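Side-chain contact in arginase 1, mitochondrial (Arabidopsis thaliana, PDB 6VSU), which hydrolyses L-arginine to urea and L-ornithine, and agmatine to urea and putrescine, using two manganese ions in each subunit of a hexamer: residues E[273-276]-E[277-280]. Sequence-based numbering, arbitrary orientation.
Sequences DVLN and ILHN
Asn280 folds its side-chain amide back onto the backbone of Asn276: ND2 reaches a lone pair of Asn276 O at 2.8 Å within the carbonyl plane, though the bond is bent to 141° and the amide is tilted from it. The bond closes the last turn of helix 271-280, the crossover helix between parallel strands 244-249 and 285-291 in the arginase α/β fold. Here the backbone bond from Asn280 N to the same oxygen is weak, at 3.3 Å, and the side chain supplies the stronger grip. Two residues earlier the helical bonding is stronger and straighter: Leu278 N donates to Val274 O at 2.9 Å (N-H...O 172°).

On another side a water donates to Asn276 OD1 (2.7 Å) and lies 3.3 Å from His279 ND1, bridging amide and imidazole. Glu233 OE2 accepts a hydrogen bond from Asn276 ND2, while Glu314 of helix 303-319 is hydrogen-bonded to His279 NE2. With CG anti to its own carbonyl carbon (chi1 -75°), the His279 ring lays one face over Leu275 CB in a CH-pi contact, offset toward the rim and 4.3 Å from the centroid. Replacing His279 with an alanine would probably cost Glu314 its imidazole partner, break the water bridge and open a gap over Leu275 CB. Deeper in, the side chains of Val274 and Leu278 lean together in one direction, and Leu278 CD1 packs 4.0 Å from Val274 CG1.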
loop_
_atom_site.group_PDB
_atom_site.type_symbol
_atom_site.label_atom_id
_atom_site.label_comp_id
_atom_site.label_asym_id
_atom_site.label_seq_id
_atom_site.Cartn_x
_atom_site.Cartn_y
_atom_site.Cartn_z
ATOM N N ASP E 273 21.033 13.666 -10.263
ATOM C CA ASP E 273 21.653 13.571 -11.608
ATOM C C ASP E 273 20.889 14.468 -12.597
ATOM O O ASP E 273 21.523 15.295 -13.310
ATOM C CB ASP E 273 21.645 12.144 -12.155
ATOM C CG ASP E 273 22.546 11.143 -11.445
ATOM O OD1 ASP E 273 23.555 11.569 -10.849
ATOM O OD2 ASP E 273 22.267 9.907 -11.552
ATOM N N VAL E 274 19.570 14.413 -12.613
ATOM C CA VAL E 274 18.759 15.244 -13.551
ATOM C C VAL E 274 18.959 16.745 -13.259
ATOM O O VAL E 274 19.104 17.552 -14.208
ATOM C CB VAL E 274 17.284 14.825 -13.507
ATOM C CG1 VAL E 274 16.372 15.785 -14.258
ATOM C CG2 VAL E 274 17.137 13.418 -14.053
ATOM N N LEU E 275 18.973 17.146 -11.989
ATOM C CA LEU E 275 19.148 18.583 -11.646
ATOM C C LEU E 275 20.585 18.981 -11.944
ATOM O O LEU E 275 20.754 20.123 -12.341
ATOM C CB LEU E 275 18.770 18.871 -10.191
ATOM C CG LEU E 275 17.286 18.701 -9.851
ATOM C CD1 LEU E 275 17.043 19.317 -8.483
ATOM C CD2 LEU E 275 16.318 19.313 -10.849
ATOM N N ASN E 276 21.552 18.063 -11.859
ATOM C CA ASN E 276 22.921 18.434 -12.263
ATOM C C ASN E 276 22.919 18.809 -13.750
ATOM O O ASN E 276 23.564 19.812 -14.105
ATOM C CB ASN E 276 23.973 17.397 -11.928
ATOM C CG ASN E 276 24.284 17.283 -10.443
ATOM O OD1 ASN E 276 23.841 18.090 -9.616
ATOM N ND2 ASN E 276 25.030 16.238 -10.102
ATOM N N ILE E 277 22.215 18.058 -14.586
ATOM C CA ILE E 277 22.117 18.344 -16.043
ATOM C C ILE E 277 21.345 19.657 -16.296
ATOM O O ILE E 277 21.877 20.569 -17.016
ATOM C CB ILE E 277 21.476 17.141 -16.732
ATOM C CG1 ILE E 277 22.338 15.884 -16.552
ATOM C CG2 ILE E 277 21.203 17.452 -18.186
ATOM C CD1 ILE E 277 21.684 14.648 -17.037
ATOM N N LEU E 278 20.149 19.815 -15.723
ATOM C CA LEU E 278 19.325 21.030 -15.943
ATOM C C LEU E 278 20.015 22.282 -15.438
ATOM O O LEU E 278 20.057 23.286 -16.161
ATOM C CB LEU E 278 17.962 20.907 -15.285
ATOM C CG LEU E 278 17.122 19.726 -15.751
ATOM C CD1 LEU E 278 15.768 19.710 -15.001
ATOM C CD2 LEU E 278 16.906 19.794 -17.249
ATOM N N HIS E 279 20.504 22.266 -14.224
ATOM C CA HIS E 279 21.104 23.469 -13.610
ATOM C C HIS E 279 22.290 23.914 -14.462
ATOM O O HIS E 279 22.536 25.107 -14.539
ATOM C CB HIS E 279 21.535 23.223 -12.150
ATOM C CG HIS E 279 20.388 23.170 -11.180
ATOM N ND1 HIS E 279 20.509 22.698 -9.893
ATOM C CD2 HIS E 279 19.097 23.506 -11.323
ATOM C CE1 HIS E 279 19.358 22.792 -9.286
ATOM N NE2 HIS E 279 18.477 23.272 -10.150
ATOM N N ASN E 280 23.076 22.984 -15.027
ATOM C CA ASN E 280 24.369 23.368 -15.665
ATOM C C ASN E 280 24.174 23.588 -17.154
ATOM O O ASN E 280 25.097 24.078 -17.764
ATOM C CB ASN E 280 25.430 22.321 -15.337
ATOM C CG ASN E 280 25.807 22.430 -13.879
ATOM O OD1 ASN E 280 26.255 23.478 -13.461
ATOM N ND2 ASN E 280 25.573 21.406 -13.087
HETATM O O HOH W 1 22.024 19.941 -8.932
#